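Local coordinates for MutT/nudix family protein (Streptococcus pneumoniae, PDB 4HFQ), which hydrolyses UDP-linked precursors of peptidoglycan biosynthesis as a Nudix-family UDP-X diphosphatase, at residues Phe28-Glu31 with Arg32-Leu36; Gly103-Pro106 with Thr107-Ile110. All coordinates share one frame; numbering follows the deposited sequence. Where two conformers were deposited one is given.

Contact 1: Phe28-Glu31 with Arg32-Leu36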
loop_
_atom_site.group_PDB
_atom_site.type_symbol
_atom_site.label_atom_id
_atom_site.label_comp_id
_atom_site.label_asym_id
_atom_site.label_seq_id
_atom_site.Cartn_x
_atom_site.Cartn_y
_atom_site.Cartn_z
ATOM N N PHE A 28 20.949 -4.363 20.869
ATOM C CA PHE A 28 20.351 -5.650 21.196
ATOM C C PHE A 28 18.989 -5.804 20.534
ATOM O O PHE A 28 18.664 -6.895 20.097
ATOM C CB PHE A 28 20.262 -5.880 22.708
ATOM C CG PHE A 28 21.605 -5.931 23.389
ATOM C CD1 PHE A 28 22.180 -4.766 23.889
ATOM C CD2 PHE A 28 22.287 -7.132 23.535
ATOM C CE1 PHE A 28 23.415 -4.798 24.522
ATOM C CE2 PHE A 28 23.530 -7.172 24.176
ATOM C CZ PHE A 28 24.090 -6.003 24.662
ATOM N N ASP A 29 18.236 -4.715 20.415
ATOM C CA ASP A 29 16.989 -4.761 19.630
ATOM C C ASP A 29 17.295 -5.022 18.153
ATOM O O ASP A 29 16.645 -5.842 17.526
ATOM C CB ASP A 29 16.186 -3.474 19.793
ATOM C CG ASP A 29 15.448 -3.414 21.118
ATOM O OD1 ASP A 29 14.756 -4.401 21.461
ATOM O OD2 ASP A 29 15.541 -2.374 21.802
ATOM N N ARG A 30 18.336 -4.373 17.621
ATOM C CA ARG A 30 18.741 -4.636 16.228
ATOM C C ARG A 30 18.991 -6.137 16.034
ATOM O O ARG A 30 18.498 -6.732 15.082
ATOM C CB ARG A 30 19.991 -3.836 15.858
ATOM C CG ARG A 30 20.525 -4.184 14.481
ATOM C CD ARG A 30 21.595 -3.190 14.043
ATOM N NE ARG A 30 22.109 -3.574 12.732
ATOM C CZ ARG A 30 21.518 -3.274 11.569
ATOM N NH1 ARG A 30 20.424 -2.535 11.529
ATOM N NH2 ARG A 30 22.062 -3.698 10.436
ATOM N N GLU A 31 19.748 -6.742 16.947
ATOM C CA GLU A 31 20.057 -8.156 16.851
ATOM C C GLU A 31 18.804 -9.014 16.906
ATOM O O GLU A 31 18.696 -9.987 16.185
ATOM C CB GLU A 31 20.986 -8.561 17.977
ATOM C CG GLU A 31 21.440 -9.998 17.869
ATOM C CD GLU A 31 22.434 -10.357 18.950
ATOM O OE1 GLU A 31 22.305 -9.829 20.079
ATOM O OE2 GLU A 31 23.347 -11.161 18.664
ATOM N N ARG A 32 17.858 -8.640 17.764
ATOM C CA ARG A 32 16.571 -9.356 17.845
ATOM C C ARG A 32 15.839 -9.336 16.502
ATOM O O ARG A 32 15.382 -10.388 16.037
ATOM C CB ARG A 32 15.669 -8.785 18.931
ATOM C CG ARG A 32 16.126 -9.078 20.338
ATOM C CD ARG A 32 15.277 -8.317 21.364
ATOM N NE ARG A 32 16.005 -8.480 22.583
ATOM C CZ ARG A 32 16.498 -7.518 23.340
ATOM N NH1 ARG A 32 16.190 -6.228 23.150
ATOM N NH2 ARG A 32 17.195 -7.898 24.381
ATOM N N TYR A 33 15.742 -8.160 15.871
ATOM C CA TYR A 33 15.094 -8.090 14.572
ATOM C C TYR A 33 15.864 -8.885 13.519
ATOM O O TYR A 33 15.253 -9.529 12.679
ATOM C CB TYR A 33 14.877 -6.648 14.121
ATOM C CG TYR A 33 13.955 -5.829 14.997
ATOM C CD1 TYR A 33 12.609 -6.197 15.173
ATOM C CD2 TYR A 33 14.402 -4.663 15.598
ATOM C CE1 TYR A 33 11.754 -5.432 15.966
ATOM C CE2 TYR A 33 13.565 -3.904 16.404
ATOM C CZ TYR A 33 12.242 -4.275 16.558
ATOM O OH TYR A 33 11.396 -3.494 17.327
ATOM N N GLU A 34 17.196 -8.845 13.574
ATOM C CA GLU A 34 17.990 -9.606 12.609
ATOM C C GLU A 34 17.747 -11.107 12.774
ATOM O O GLU A 34 17.618 -11.841 11.796
ATOM C CB GLU A 34 19.479 -9.295 12.737
ATOM C CG GLU A 34 19.838 -7.899 12.275
ATOM C CD GLU A 34 21.286 -7.548 12.480
ATOM O OE1 GLU A 34 21.862 -7.939 13.505
ATOM O OE2 GLU A 34 21.819 -6.824 11.634
ATOM N N ASP A 35 17.689 -11.554 14.031
ATOM C CA ASP A 35 17.429 -12.961 14.319
ATOM C C ASP A 35 16.018 -13.371 13.884
ATOM O O ASP A 35 15.816 -14.460 13.360
ATOM C CB ASP A 35 17.660 -13.242 15.801
ATOM C CG ASP A 35 19.123 -13.174 16.178
ATOM O OD1 ASP A 35 19.981 -13.199 15.268
ATOM O OD2 ASP A 35 19.382 -13.097 17.403
ATOM N N LEU A 36 15.043 -12.475 14.069
ATOM C CA LEU A 36 13.706 -12.719 13.571
ATOM C C LEU A 36 13.700 -12.841 12.049
ATOM O O LEU A 36 13.069 -13.752 11.494
ATOM C CB LEU A 36 12.745 -11.614 14.042
ATOM C CG LEU A 36 12.370 -11.725 15.514
ATOM C CD1 LEU A 36 11.722 -10.425 15.937
ATOM C CD2 LEU A 36 11.454 -12.911 15.797
HETATM O O HOH W 1 24.185 -5.543 11.822
HETATM O O HOH W 2 22.616 -12.137 15.712
HETATM O O HOH W 3 22.326 -13.714 17.591
#

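Contact 2: Gly103-Pro106 with Thr107-Ile110. With SO4 (sulfate ion), chain H.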
loop_
_atom_site.group_PDB
_atom_site.type_symbol
_atom_site.label_atom_id
_atom_site.label_comp_id
_atom_site.label_asym_id
_atom_site.label_seq_id
_atom_site.Cartn_x
_atom_site.Cartn_y
_atom_site.Cartn_z
ATOM N N GLY A 103 10.502 8.784 -9.152
ATOM C CA GLY A 103 10.888 9.880 -10.031
ATOM C C GLY A 103 9.794 10.396 -10.938
ATOM O O GLY A 103 9.964 11.398 -11.623
ATOM N N TYR A 104 8.666 9.686 -10.939
ATOM C CA TYR A 104 7.469 10.076 -11.696
ATOM C C TYR A 104 6.296 10.138 -10.752
ATOM O O TYR A 104 6.244 9.371 -9.795
ATOM C CB TYR A 104 7.144 9.062 -12.810
ATOM C CG TYR A 104 8.228 8.955 -13.861
ATOM C CD1 TYR A 104 8.280 9.848 -14.932
ATOM C CD2 TYR A 104 9.225 7.991 -13.763
ATOM C CE1 TYR A 104 9.302 9.763 -15.894
ATOM C CE2 TYR A 104 10.228 7.890 -14.725
ATOM C CZ TYR A 104 10.257 8.776 -15.767
ATOM O OH TYR A 104 11.276 8.681 -16.715
ATOM N N SER A 105 5.328 11.000 -11.066
ATOM C CA SER A 105 4.082 11.080 -10.276
ATOM C C SER A 105 3.183 9.888 -10.630
ATOM O O SER A 105 3.488 9.124 -11.534
ATOM C CB SER A 105 3.354 12.384 -10.587
ATOM O OG SER A 105 2.683 12.259 -11.843
ATOM N N PRO A 106 2.068 9.703 -9.910
ATOM C CA PRO A 106 1.248 8.547 -10.247
ATOM C C PRO A 106 0.670 8.634 -11.659
ATOM O O PRO A 106 0.727 7.641 -12.377
ATOM C CB PRO A 106 0.156 8.568 -9.163
ATOM C CG PRO A 106 0.874 9.179 -7.974
ATOM C CD PRO A 106 1.721 10.262 -8.584
ATOM N N THR A 107 0.196 9.810 -12.065
ATOM C CA THR A 107 -0.311 9.915 -13.435
ATOM C C THR A 107 0.826 9.831 -14.453
ATOM O O THR A 107 0.662 9.238 -15.517
ATOM C CB THR A 107 -1.185 11.157 -13.673
ATOM O OG1 THR A 107 -0.397 12.349 -13.536
ATOM C CG2 THR A 107 -2.396 11.183 -12.728
ATOM N N GLU A 108 1.984 10.417 -14.139
ATOM C CA GLU A 108 3.121 10.324 -15.058
ATOM C C GLU A 108 3.539 8.870 -15.238
ATOM O O GLU A 108 3.879 8.440 -16.344
ATOM C CB GLU A 108 4.299 11.156 -14.568
ATOM C CG GLU A 108 4.077 12.645 -14.728
ATOM C CD GLU A 108 5.001 13.490 -13.878
ATOM O OE1 GLU A 108 5.863 12.956 -13.134
ATOM O OE2 GLU A 108 4.840 14.741 -13.954
ATOM N N ASN A 109 3.492 8.088 -14.165
ATOM C CA ASN A 109 3.821 6.673 -14.251
ATOM C C ASN A 109 2.892 5.921 -15.193
ATOM O O ASN A 109 3.367 5.168 -16.042
ATOM C CB ASN A 109 3.798 6.043 -12.856
ATOM C CG ASN A 109 5.173 5.974 -12.227
ATOM O OD1 ASN A 109 6.079 5.403 -12.804
ATOM N ND2 ASN A 109 5.329 6.543 -11.026
ATOM N N ILE A 110 1.581 6.142 -15.096
ATOM C CA ILE A 110 0.687 5.389 -15.975
ATOM C C ILE A 110 0.836 5.843 -17.425
ATOM O O ILE A 110 0.797 5.011 -18.319
ATOM C CB ILE A 110 -0.795 5.335 -15.501
ATOM C CG1 ILE A 110 -1.564 4.251 -16.277
ATOM C CG2 ILE A 110 -1.508 6.680 -15.642
ATOM C CD1 ILE A 110 -0.909 2.878 -16.285
HETATM S S SO4 H . 13.424 5.650 -16.598
HETATM O O1 SO4 H . 14.595 4.980 -15.992
HETATM O O2 SO4 H . 12.982 4.879 -17.791
HETATM O O3 SO4 H . 12.340 5.682 -15.596
HETATM O O4 SO4 H . 13.795 7.011 -17.022
#

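Contact 1: Phe28-Glu31 with Arg32-Leu36
Arg32 sends its CG anti to the carbonyl carbon (chi1 -71°) and Asp29 does the same (chi1 -77°), which lays the extended arginine back along the first turns of helix 27-47 toward the aspartate three residues earlier. Asp29 OD1 receives Arg32 NH1 at 2.9 Å, a hydrogen-bonded i to i+3 salt bridge. The two flat groups are far from coplanar: OD1 lies in the guanidinium plane, at its edge, yet NH1 comes to it from above the carboxylate plane, and the hydrogen bond is bent, 144° at the hydrogen. On its way the arginine chain passes over the Phe28 carbonyl, whose O sits 3.7 Å above the guanidinium plane, toward its rim.

The aspartate has a stronger partner across the dimer: OD1 is hydrogen-bonded to Tyr33 OH of the second subunit, and Tyr33 here makes the reciprocal bond. OD2 bonds Thr24 OG1 of the second subunit, so the same carboxylate is held both within its helix and from the other chain; the two Tyr33 rings meet nearly parallel.

Arg30 and Glu34 pair one turn apart on another side of the helix. Arg30 is extended, and Glu34 OE2 lies over a guanidinium face, 3.4 Å from Arg30 NH2, where no N-H points at it; the attraction is one of charge. Water 1 supplies the directed link, accepting from Arg30 NE in the guanidinium plane and donating to Glu34 OE2. Leu21 of helix 3-23 touches both side chains.

Two probable negative charges lie close together where Glu31 OE2, in one of two deposited conformers, comes 4.6 Å from Asp35 OD2. Waters 2 and 3 lie between these carboxylates within hydrogen-bonding distance, water 3 at 3.0 Å from both Glu31 OE2 and Asp35 OD2.

Contact 2: Gly103-Pro106 with Thr107-Ile110
Ser105 and Glu108 grip each other across the first turn of helix 106-118. Ser105 OG stands between its own backbone N and carbonyl carbon (chi1 78°), facing the turn, and accepts from Glu108 N at 3.0 Å. Glu108 answers: its CG is anti to the carbonyl carbon (chi1 -73°) and the chain beyond is extended, carrying the carboxylate back over the serine. There OE1 accepts from Ser105 N at 2.9 Å in a nearly straight bond (169°), met from above the carboxylate plane.

Ser105 O takes the first helical bond, from Asn109 N, and a weak second one from Asn109 ND2 at 3.2 Å. The amide is held more firmly at its other end, where OD1 accepts from Glu101 N. It also packs against Tyr104 CB, with ND2 3.6 Å away, and its plane is turned 64° from the tyrosine ring. That ring reaches the other way, OH donating at 3.0 Å to O4 of a sulfate probably from the crystallisation liquor, while O3 lies in plane at the ring edge. Tyr104 O meanwhile accepts from Gln142 of the second subunit. The reciprocal serine and glutamate bonds are a capping box, opening helix 106-118, which probably carries the glutamate-rich part of the Nudix signature.

Overall arrangement
Contact 1 comes first along the chain, on helix 27-47 of the N-terminal helical region; contact 2 follows in the Nudix domain, where the loop after strand 93-99 runs into helix 106-118. Their centres are 36 Å apart and their nearest atoms about 26 Å. They share no helix, strand or sheet. Contact 1 lies far out, about 30 Å from the chain centre, against helix 3-23. Contact 2 is about 15 Å from that centre, its helix packed on strands 69-78, 120-132 and 143-153 of the mixed sheet. Both reach the second subunit, so the dimer interface draws on the helical region and the Nudix domain alike.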